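Local coordinates for protein Cas13d (uncultured Ruminococcus sp, PDB 6IV9) that binds a CRISPR RNA and, as a Cas13d effector with two HEPN domains, probably processes that RNA and cleaves target RNA, at residues 182-194 and 508-520. The protein carries 2 engineered substitutions. Residues are numbered along the deposited sequence; the frame is centred on the assembly and turned at random.
Sequences ILAVYVTNIVYAL and FLDGKEINDLLTT. With nucleotides of chain B.
Tyr-186 reaches across to Asp-516 and Leu-517 in a buried, nearly antiparallel helix-helix contact close to the centre of the chain, where helix 168-197 packs against the first turns of helix 511-535 and the residues leading into it. The segment axes approach to 10.5 Å at 153°. With CG anti to its carbonyl carbon (chi1 -68°), Tyr-186 points its ring at the other helix; its OH gives Asp-516 OD2 a hydrogen bond of 2.4 Å, shorter than normal and of doubtful exact length, the acceptor lying at the ring edge near its plane. Glu-513 CB comes within 3.7 Å of Tyr-186 CE1; Leu-509 CD2 and Leu-517 CB approach the same side of the ring obliquely, near CD1 and CD2, while Val-185 CG1 lies over the other face. Toward one end, Ile-182 CG2 meets Leu-517 CD1 and Thr-520 CG2; toward the other, Ile-190 CG2 makes an off-centre CH-pi contact with the Phe-508 ring, 4.3 Å from its centroid. Asp-510 and Glu-513 form a capping box that starts helix 511-535: Lys-512 N donates to Asp-510 OD2, and Asp-510 N to Glu-513 OE1. The same helix grips the RNA backbone: Lys-512 NZ bonds G36 OP2 of chain B at 2.9 Å, and Asn-515 ND2 bonds C35 OP1 of chain B at 2.8 Å, nearly straight at 173°. A methionine in place of Lys-512 would probably leave the G36 phosphate without this positive partner. Helix 630-638 holds Glu-513 through Lys-637 and Tyr-638, while helices 267-291 and 713-760 pack against both segments.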
ATOM      1  N   ILE A 182       3.284   6.536  -5.642  1.00 21.60           N
ATOM      2  CA  ILE A 182       2.378   5.546  -4.997  1.00 23.44           C
ATOM      3  C   ILE A 182       1.000   5.548  -5.667  1.00 24.47           C
ATOM      4  O   ILE A 182       0.437   4.505  -5.814  1.00 22.17           O
ATOM      5  CB  ILE A 182       2.354   5.652  -3.462  1.00 25.29           C
ATOM      6  CG1 ILE A 182       1.886   4.341  -2.838  1.00 29.33           C
ATOM      7  CG2 ILE A 182       1.523   6.813  -2.986  1.00 22.68           C
ATOM      8  CD1 ILE A 182       2.919   3.268  -2.839  1.00 37.78           C
ATOM      9  N   LEU A 183       0.486   6.705  -6.055  1.00 22.25           N
ATOM     10  CA  LEU A 183      -0.827   6.748  -6.742  1.00 24.26           C
ATOM     11  C   LEU A 183      -0.723   6.026  -8.089  1.00 22.77           C
ATOM     12  O   LEU A 183      -1.664   5.381  -8.457  1.00 22.57           O
ATOM     13  CB  LEU A 183      -1.289   8.191  -6.911  1.00 24.03           C
ATOM     14  CG  LEU A 183      -1.803   8.848  -5.642  1.00 24.97           C
ATOM     15  CD1 LEU A 183      -2.052  10.321  -5.874  1.00 28.87           C
ATOM     16  CD2 LEU A 183      -3.050   8.151  -5.143  1.00 26.57           C
ATOM     17  N   ALA A 184       0.415   6.154  -8.761  1.00 22.02           N
ATOM     18  CA  ALA A 184       0.613   5.492 -10.064  1.00 19.61           C
ATOM     19  C   ALA A 184       0.508   3.972  -9.888  1.00 21.45           C
ATOM     20  O   ALA A 184      -0.078   3.322 -10.724  1.00 21.97           O
ATOM     21  CB  ALA A 184       1.937   5.884 -10.641  1.00 23.66           C
ATOM     22  N   VAL A 185       1.079   3.442  -8.819  1.00 22.18           N
ATOM     23  CA  VAL A 185       0.991   1.978  -8.585  1.00 22.88           C
ATOM     24  C   VAL A 185      -0.470   1.566  -8.372  1.00 21.77           C
ATOM     25  O   VAL A 185      -0.919   0.684  -9.033  1.00 21.28           O
ATOM     26  CB  VAL A 185       1.806   1.607  -7.337  1.00 24.10           C
ATOM     27  CG1 VAL A 185       1.465   0.219  -6.852  1.00 26.30           C
ATOM     28  CG2 VAL A 185       3.296   1.768  -7.540  1.00 24.02           C
ATOM     29  N   TYR A 186      -1.164   2.222  -7.456  1.00 19.19           N
ATOM     30  CA  TYR A 186      -2.560   1.831  -7.130  1.00 23.09           C
ATOM     31  C   TYR A 186      -3.547   2.054  -8.275  1.00 24.14           C
ATOM     32  O   TYR A 186      -4.368   1.214  -8.470  1.00 22.05           O
ATOM     33  CB  TYR A 186      -2.950   2.259  -5.716  1.00 22.38           C
ATOM     34  CG  TYR A 186      -2.160   1.449  -4.736  1.00 22.89           C
ATOM     35  CD1 TYR A 186      -2.444   0.115  -4.534  1.00 30.66           C
ATOM     36  CD2 TYR A 186      -1.041   1.972  -4.136  1.00 23.55           C
ATOM     37  CE1 TYR A 186      -1.677  -0.659  -3.692  1.00 32.69           C
ATOM     38  CE2 TYR A 186      -0.275   1.220  -3.272  1.00 27.68           C
ATOM     39  CZ  TYR A 186      -0.587  -0.102  -3.055  1.00 32.23           C
ATOM     40  OH  TYR A 186       0.189  -0.852  -2.240  1.00 34.45           O
ATOM     41  N   VAL A 187      -3.474   3.175  -8.978  1.00 22.53           N
ATOM     42  CA  VAL A 187      -4.420   3.350 -10.118  1.00 23.99           C
ATOM     43  C   VAL A 187      -4.126   2.298 -11.187  1.00 23.32           C
ATOM     44  O   VAL A 187      -5.040   1.826 -11.800  1.00 23.83           O
ATOM     45  CB  VAL A 187      -4.473   4.774 -10.688  1.00 28.10           C
ATOM     46  CG1 VAL A 187      -4.970   5.758  -9.656  1.00 36.65           C
ATOM     47  CG2 VAL A 187      -3.163   5.208 -11.285  1.00 28.01           C
ATOM     48  N   THR A 188      -2.860   1.975 -11.393  1.00 23.24           N
ATOM     49  CA  THR A 188      -2.549   0.953 -12.409  1.00 22.13           C
ATOM     50  C   THR A 188      -3.196  -0.368 -11.987  1.00 22.14           C
ATOM     51  O   THR A 188      -3.821  -0.995 -12.796  1.00 24.15           O
ATOM     52  CB  THR A 188      -1.037   0.803 -12.602  1.00 23.43           C
ATOM     53  OG1 THR A 188      -0.529   2.002 -13.158  1.00 25.07           O
ATOM     54  CG2 THR A 188      -0.691  -0.354 -13.510  1.00 25.99           C
ATOM     55  N   ASN A 189      -3.054  -0.734 -10.726  1.00 22.05           N
ATOM     56  CA  ASN A 189      -3.647  -1.997 -10.233  1.00 22.12           C
ATOM     57  C   ASN A 189      -5.177  -1.950 -10.320  1.00 24.14           C
ATOM     58  O   ASN A 189      -5.754  -2.928 -10.709  1.00 22.63           O
ATOM     59  CB  ASN A 189      -3.204  -2.290  -8.804  1.00 21.29           C
ATOM     60  CG  ASN A 189      -1.746  -2.665  -8.722  1.00 24.06           C
ATOM     61  OD1 ASN A 189      -1.111  -2.856  -9.726  1.00 24.28           O
ATOM     62  ND2 ASN A 189      -1.223  -2.773  -7.524  1.00 26.07           N
ATOM     63  N   ILE A 190      -5.788  -0.849  -9.909  1.00 20.87           N
ATOM     64  CA  ILE A 190      -7.276  -0.752  -9.920  1.00 23.01           C
ATOM     65  C   ILE A 190      -7.805  -0.851 -11.356  1.00 22.10           C
ATOM     66  O   ILE A 190      -8.735  -1.569 -11.589  1.00 23.34           O
ATOM     67  CB  ILE A 190      -7.743   0.548  -9.242  1.00 23.13           C
ATOM     68  CG1 ILE A 190      -7.361   0.589  -7.764  1.00 23.55           C
ATOM     69  CG2 ILE A 190      -9.228   0.735  -9.472  1.00 25.50           C
ATOM     70  CD1 ILE A 190      -7.601   1.913  -7.102  1.00 24.61           C
ATOM     71  N   VAL A 191      -7.182  -0.155 -12.287  1.00 24.84           N
ATOM     72  CA  VAL A 191      -7.657  -0.202 -13.694  1.00 27.98           C
ATOM     73  C   VAL A 191      -7.544  -1.643 -14.201  1.00 28.21           C
ATOM     74  O   VAL A 191      -8.422  -2.086 -14.897  1.00 24.19           O
ATOM     75  CB  VAL A 191      -6.856   0.773 -14.567  1.00 26.03           C
ATOM     76  CG1 VAL A 191      -7.133   0.564 -16.036  1.00 32.06           C
ATOM     77  CG2 VAL A 191      -7.125   2.205 -14.174  1.00 28.64           C
ATOM     78  N   TYR A 192      -6.451  -2.317 -13.877  1.00 24.14           N
ATOM     79  CA  TYR A 192      -6.297  -3.717 -14.323  1.00 22.13           C
ATOM     80  C   TYR A 192      -7.389  -4.580 -13.695  1.00 21.27           C
ATOM     81  O   TYR A 192      -7.984  -5.362 -14.377  1.00 24.64           O
ATOM     82  CB  TYR A 192      -4.921  -4.253 -13.942  1.00 24.32           C
ATOM     83  CG  TYR A 192      -4.818  -5.749 -14.028  1.00 23.15           C
ATOM     84  CD1 TYR A 192      -4.758  -6.396 -15.242  1.00 27.46           C
ATOM     85  CD2 TYR A 192      -4.816  -6.517 -12.888  1.00 27.12           C
ATOM     86  CE1 TYR A 192      -4.680  -7.773 -15.323  1.00 27.67           C
ATOM     87  CE2 TYR A 192      -4.733  -7.893 -12.948  1.00 27.08           C
ATOM     88  CZ  TYR A 192      -4.672  -8.526 -14.169  1.00 29.10           C
ATOM     89  OH  TYR A 192      -4.583  -9.878 -14.196  1.00 28.96           O
ATOM     90  N   ALA A 193      -7.653  -4.391 -12.415  1.00 22.29           N
ATOM     91  CA  ALA A 193      -8.673  -5.202 -11.726  1.00 23.26           C
ATOM     92  C   ALA A 193     -10.045  -4.983 -12.373  1.00 29.92           C
ATOM     93  O   ALA A 193     -10.747  -5.941 -12.594  1.00 26.34           O
ATOM     94  CB  ALA A 193      -8.705  -4.836 -10.278  1.00 24.95           C
ATOM     95  N   LEU A 194     -10.387  -3.739 -12.669  1.00 26.94           N
ATOM     96  CA  LEU A 194     -11.703  -3.450 -13.288  1.00 32.04           C
ATOM     97  C   LEU A 194     -11.792  -4.102 -14.668  1.00 29.16           C
ATOM     98  O   LEU A 194     -12.805  -4.688 -14.946  1.00 34.43           O
ATOM     99  CB  LEU A 194     -11.898  -1.936 -13.326  1.00 30.20           C
ATOM    100  CG  LEU A 194     -12.139  -1.335 -11.950  1.00 33.08           C
ATOM    101  CD1 LEU A 194     -12.026   0.167 -11.982  1.00 38.32           C
ATOM    102  CD2 LEU A 194     -13.486  -1.767 -11.420  1.00 39.09           C
ATOM    103  N   PHE A 508     -11.621  -0.389  -3.773  1.00 22.88           N
ATOM    104  CA  PHE A 508     -10.979  -1.287  -4.756  1.00 22.00           C
ATOM    105  C   PHE A 508      -9.753  -1.983  -4.168  1.00 24.61           C
ATOM    106  O   PHE A 508      -9.171  -2.770  -4.869  1.00 27.20           O
ATOM    107  CB  PHE A 508     -10.589  -0.463  -5.976  1.00 22.96           C
ATOM    108  CG  PHE A 508     -11.739   0.276  -6.603  1.00 26.35           C
ATOM    109  CD1 PHE A 508     -12.772  -0.416  -7.207  1.00 31.93           C
ATOM    110  CD2 PHE A 508     -11.800   1.651  -6.574  1.00 26.25           C
ATOM    111  CE1 PHE A 508     -13.840   0.257  -7.775  1.00 39.78           C
ATOM    112  CE2 PHE A 508     -12.866   2.320  -7.143  1.00 29.83           C
ATOM    113  CZ  PHE A 508     -13.877   1.626  -7.749  1.00 32.77           C
ATOM    114  N   LEU A 509      -9.451  -1.750  -2.899  1.00 22.04           N
ATOM    115  CA  LEU A 509      -8.182  -2.250  -2.322  1.00 25.89           C
ATOM    116  C   LEU A 509      -8.379  -3.220  -1.159  1.00 28.21           C
ATOM    117  O   LEU A 509      -9.338  -3.123  -0.446  1.00 29.51           O
ATOM    118  CB  LEU A 509      -7.368  -1.051  -1.830  1.00 25.06           C
ATOM    119  CG  LEU A 509      -7.038   0.014  -2.866  1.00 25.50           C
ATOM    120  CD1 LEU A 509      -6.229   1.126  -2.250  1.00 27.31           C
ATOM    121  CD2 LEU A 509      -6.311  -0.579  -4.047  1.00 23.90           C
ATOM    122  N   ASP A 510      -7.404  -4.103  -1.019  1.00 26.04           N
ATOM    123  CA  ASP A 510      -7.267  -5.082   0.083  1.00 29.86           C
ATOM    124  C   ASP A 510      -6.724  -4.328   1.309  1.00 28.03           C
ATOM    125  O   ASP A 510      -6.141  -3.277   1.129  1.00 26.05           O
ATOM    126  CB  ASP A 510      -6.333  -6.183  -0.423  1.00 34.91           C
ATOM    127  CG  ASP A 510      -6.036  -7.307   0.537  1.00 44.57           C
ATOM    128  OD1 ASP A 510      -6.845  -8.221   0.628  1.00 46.14           O
ATOM    129  OD2 ASP A 510      -5.027  -7.212   1.215  1.00 46.49           O
ATOM    130  N   GLY A 511      -6.809  -4.921   2.489  1.00 24.57           N
ATOM    131  CA  GLY A 511      -6.330  -4.230   3.693  1.00 30.21           C
ATOM    132  C   GLY A 511      -4.859  -3.880   3.590  1.00 29.04           C
ATOM    133  O   GLY A 511      -4.489  -2.825   4.040  1.00 25.88           O
ATOM    134  N   LYS A 512      -4.041  -4.768   3.038  1.00 23.71           N
ATOM    135  CA  LYS A 512      -2.598  -4.472   2.900  1.00 23.90           C
ATOM    136  C   LYS A 512      -2.383  -3.312   1.931  1.00 22.97           C
ATOM    137  O   LYS A 512      -1.493  -2.537   2.142  1.00 23.58           O
ATOM    138  CB  LYS A 512      -1.835  -5.732   2.499  1.00 29.50           C
ATOM    139  CG  LYS A 512      -1.594  -6.658   3.670  1.00 34.92           C
ATOM    140  CD  LYS A 512      -0.919  -7.924   3.325  1.00 41.70           C
ATOM    141  CE  LYS A 512      -0.770  -8.808   4.535  1.00 43.07           C
ATOM    142  NZ  LYS A 512      -0.263  -8.069   5.706  1.00 41.36           N
ATOM    143  N   GLU A 513      -3.143  -3.296   0.850  1.00 20.91           N
ATOM    144  CA  GLU A 513      -3.043  -2.218  -0.152  1.00 21.74           C
ATOM    145  C   GLU A 513      -3.470  -0.901   0.503  1.00 22.42           C
ATOM    146  O   GLU A 513      -2.835   0.098   0.278  1.00 24.45           O
ATOM    147  CB  GLU A 513      -3.877  -2.575  -1.377  1.00 26.04           C
ATOM    148  CG  GLU A 513      -3.333  -3.729  -2.187  1.00 24.16           C
ATOM    149  CD  GLU A 513      -4.207  -4.099  -3.368  1.00 27.73           C
ATOM    150  OE1 GLU A 513      -5.384  -4.275  -3.168  1.00 26.79           O
ATOM    151  OE2 GLU A 513      -3.687  -4.181  -4.455  1.00 31.06           O
ATOM    152  N   ILE A 514      -4.524  -0.935   1.296  1.00 20.52           N
ATOM    153  CA  ILE A 514      -4.983   0.295   1.989  1.00 20.45           C
ATOM    154  C   ILE A 514      -3.862   0.760   2.919  1.00 23.98           C
ATOM    155  O   ILE A 514      -3.543   1.911   2.898  1.00 23.37           O
ATOM    156  CB  ILE A 514      -6.262  -0.014   2.780  1.00 22.14           C
ATOM    157  CG1 ILE A 514      -7.445  -0.289   1.855  1.00 23.46           C
ATOM    158  CG2 ILE A 514      -6.560   1.073   3.794  1.00 22.38           C
ATOM    159  CD1 ILE A 514      -8.655  -0.824   2.553  1.00 23.35           C
ATOM    160  N   ASN A 515      -3.269  -0.156   3.675  1.00 22.81           N
ATOM    161  CA  ASN A 515      -2.203   0.224   4.627  1.00 21.31           C
ATOM    162  C   ASN A 515      -1.020   0.823   3.877  1.00 24.51           C
ATOM    163  O   ASN A 515      -0.539   1.830   4.291  1.00 21.86           O
ATOM    164  CB  ASN A 515      -1.740  -0.978   5.439  1.00 22.85           C
ATOM    165  CG  ASN A 515      -2.742  -1.321   6.511  1.00 26.47           C
ATOM    166  OD1 ASN A 515      -3.573  -0.498   6.830  1.00 29.53           O
ATOM    167  ND2 ASN A 515      -2.663  -2.516   7.058  1.00 26.43           N
ATOM    168  N   ASP A 516      -0.610   0.181   2.797  1.00 22.44           N
ATOM    169  CA  ASP A 516       0.553   0.685   2.038  1.00 24.75           C
ATOM    170  C   ASP A 516       0.262   2.065   1.443  1.00 24.76           C
ATOM    171  O   ASP A 516       1.050   2.954   1.648  1.00 23.99           O
ATOM    172  CB  ASP A 516       0.874  -0.289   0.914  1.00 24.61           C
ATOM    173  CG  ASP A 516       2.095   0.112   0.120  1.00 31.77           C
ATOM    174  OD1 ASP A 516       3.078   0.446   0.732  1.00 33.96           O
ATOM    175  OD2 ASP A 516       2.036   0.053  -1.088  1.00 36.28           O
ATOM    176  N   LEU A 517      -0.858   2.224   0.751  1.00 22.58           N
ATOM    177  CA  LEU A 517      -1.156   3.543   0.148  1.00 22.69           C
ATOM    178  C   LEU A 517      -1.357   4.615   1.226  1.00 20.83           C
ATOM    179  O   LEU A 517      -0.759   5.648   1.138  1.00 21.53           O
ATOM    180  CB  LEU A 517      -2.442   3.409  -0.665  1.00 21.87           C
ATOM    181  CG  LEU A 517      -2.985   4.728  -1.199  1.00 22.81           C
ATOM    182  CD1 LEU A 517      -2.032   5.340  -2.195  1.00 24.05           C
ATOM    183  CD2 LEU A 517      -4.348   4.563  -1.823  1.00 24.90           C
ATOM    184  N   LEU A 518      -2.197   4.342   2.209  1.00 21.09           N
ATOM    185  CA  LEU A 518      -2.494   5.367   3.235  1.00 19.47           C
ATOM    186  C   LEU A 518      -1.267   5.717   4.077  1.00 21.55           C
ATOM    187  O   LEU A 518      -1.019   6.874   4.256  1.00 21.61           O
ATOM    188  CB  LEU A 518      -3.665   4.915   4.096  1.00 20.97           C
ATOM    189  CG  LEU A 518      -5.033   5.313   3.546  1.00 22.38           C
ATOM    190  CD1 LEU A 518      -5.199   6.812   3.567  1.00 25.12           C
ATOM    191  CD2 LEU A 518      -5.215   4.812   2.136  1.00 22.98           C
ATOM    192  N   THR A 519      -0.520   4.734   4.554  1.00 21.33           N
ATOM    193  CA  THR A 519       0.651   5.111   5.382  1.00 22.93           C
ATOM    194  C   THR A 519       1.627   5.944   4.550  1.00 22.47           C
ATOM    195  O   THR A 519       2.174   6.862   5.063  1.00 22.12           O
ATOM    196  CB  THR A 519       1.315   3.897   6.031  1.00 21.95           C
ATOM    197  OG1 THR A 519       1.824   3.048   5.013  1.00 22.14           O
ATOM    198  CG2 THR A 519       0.383   3.169   6.963  1.00 25.26           C
ATOM    199  N   THR A 520       1.816   5.592   3.287  1.00 22.80           N
ATOM    200  CA  THR A 520       2.724   6.388   2.427  1.00 23.82           C
ATOM    201  C   THR A 520       2.182   7.813   2.256  1.00 24.32           C
ATOM    202  O   THR A 520       2.933   8.733   2.497  1.00 22.47           O
ATOM    203  CB  THR A 520       2.903   5.739   1.050  1.00 24.30           C
ATOM    204  OG1 THR A 520       3.406   4.416   1.168  1.00 23.28           O
ATOM    205  CG2 THR A 520       3.826   6.528   0.152  1.00 24.92           C
TER
ATOM    206  P     U B  34      -0.405   0.508  11.746  1.00 26.37           P
ATOM    207  OP1   U B  34      -1.859   0.196  11.710  1.00 25.68           O
ATOM    208  OP2   U B  34       0.508  -0.251  12.572  1.00 26.20           O
ATOM    209  O5'   U B  34       0.127   0.462  10.271  1.00 25.17           O
ATOM    210  C5'   U B  34       0.711  -0.726   9.716  1.00 27.44           C
ATOM    211  C4'   U B  34       1.290  -0.401   8.369  1.00 24.15           C
ATOM    212  O4'   U B  34       2.393   0.526   8.454  1.00 23.64           O
ATOM    213  C3'   U B  34       1.864  -1.587   7.605  1.00 23.49           C
ATOM    214  O3'   U B  34       0.749  -2.267   7.010  1.00 25.17           O
ATOM    215  C2'   U B  34       2.747  -0.874   6.593  1.00 24.50           C
ATOM    216  O2'   U B  34       1.954  -0.362   5.532  1.00 25.19           O
ATOM    217  C1'   U B  34       3.351   0.225   7.468  1.00 25.70           C
ATOM    218  N1    U B  34       4.586  -0.189   8.160  1.00 27.86           N
ATOM    219  C2    U B  34       5.696  -0.301   7.355  1.00 29.99           C
ATOM    220  O2    U B  34       5.661  -0.096   6.157  1.00 29.89           O
ATOM    221  N3    U B  34       6.831  -0.686   7.996  1.00 34.58           N
ATOM    222  C4    U B  34       6.979  -0.965   9.332  1.00 33.18           C
ATOM    223  O4    U B  34       8.088  -1.229   9.758  1.00 35.62           O
ATOM    224  C5    U B  34       5.794  -0.799  10.114  1.00 32.08           C
ATOM    225  C6    U B  34       4.653  -0.452   9.505  1.00 29.16           C
ATOM    226  P     C B  35       0.759  -3.924   6.900  1.00 27.78           P
ATOM    227  OP1   C B  35      -0.568  -4.302   6.391  1.00 28.06           O
ATOM    228  OP2   C B  35       1.240  -4.477   8.136  1.00 26.87           O
ATOM    229  O5'   C B  35       1.964  -4.187   5.935  1.00 26.22           O
ATOM    230  C5'   C B  35       1.817  -3.795   4.540  1.00 26.02           C
ATOM    231  C4'   C B  35       3.120  -3.985   3.810  1.00 26.66           C
ATOM    232  O4'   C B  35       4.096  -3.145   4.423  1.00 28.88           O
ATOM    233  C3'   C B  35       3.721  -5.391   3.890  1.00 26.92           C
ATOM    234  O3'   C B  35       3.088  -6.176   2.910  1.00 24.57           O
ATOM    235  C2'   C B  35       5.193  -5.116   3.637  1.00 29.12           C
ATOM    236  O2'   C B  35       5.496  -4.902   2.287  1.00 30.59           O
ATOM    237  C1'   C B  35       5.357  -3.792   4.378  1.00 32.50           C
ATOM    238  N1    C B  35       5.861  -3.943   5.744  1.00 28.96           N
ATOM    239  C2    C B  35       7.238  -4.080   5.874  1.00 35.40           C
ATOM    240  O2    C B  35       7.920  -4.067   4.856  1.00 33.36           O
ATOM    241  N3    C B  35       7.784  -4.142   7.103  1.00 34.42           N
ATOM    242  C4    C B  35       6.994  -4.208   8.173  1.00 39.80           C
ATOM    243  N4    C B  35       7.570  -4.326   9.369  1.00 50.54           N
ATOM    244  C5    C B  35       5.576  -4.118   8.068  1.00 38.38           C
ATOM    245  C6    C B  35       5.054  -4.042   6.838  1.00 34.16           C
ATOM    246  P     G B  36       2.856  -7.723   3.155  1.00 26.17           P
ATOM    247  OP1   G B  36       2.006  -8.244   2.040  1.00 26.89           O
ATOM    248  OP2   G B  36       2.387  -7.921   4.569  1.00 24.98           O
ATOM    249  O5'   G B  36       4.313  -8.303   3.211  1.00 28.38           O
ATOM    250  C5'   G B  36       5.095  -8.344   2.009  1.00 31.90           C
ATOM    251  C4'   G B  36       6.513  -8.746   2.327  1.00 29.76           C
ATOM    252  O4'   G B  36       7.107  -7.776   3.200  1.00 30.27           O
ATOM    253  C3'   G B  36       6.659 -10.083   3.044  1.00 27.40           C
ATOM    254  O3'   G B  36       6.787 -11.185   2.153  1.00 29.98           O
ATOM    255  C2'   G B  36       7.921  -9.904   3.855  1.00 28.93           C
ATOM    256  O2'   G B  36       9.079 -10.078   3.058  1.00 33.17           O
ATOM    257  C1'   G B  36       7.895  -8.411   4.164  1.00 29.79           C
ATOM    258  N9    G B  36       7.349  -8.145   5.470  1.00 29.62           N
ATOM    259  C8    G B  36       6.032  -8.172   5.857  1.00 28.84           C
ATOM    260  N7    G B  36       5.872  -7.927   7.129  1.00 32.08           N
ATOM    261  C5    G B  36       7.158  -7.772   7.607  1.00 30.64           C
ATOM    262  C6    G B  36       7.614  -7.489   8.909  1.00 39.89           C
ATOM    263  O6    G B  36       6.950  -7.317   9.934  1.00 37.51           O
ATOM    264  N1    G B  36       8.995  -7.384   8.951  1.00 40.37           N
ATOM    265  C2    G B  36       9.828  -7.542   7.877  1.00 40.83           C
ATOM    266  N2    G B  36      11.128  -7.395   8.114  1.00 49.89           N
ATOM    267  N3    G B  36       9.415  -7.811   6.655  1.00 41.31           N
ATOM    268  C4    G B  36       8.078  -7.914   6.595  1.00 32.73           C
TER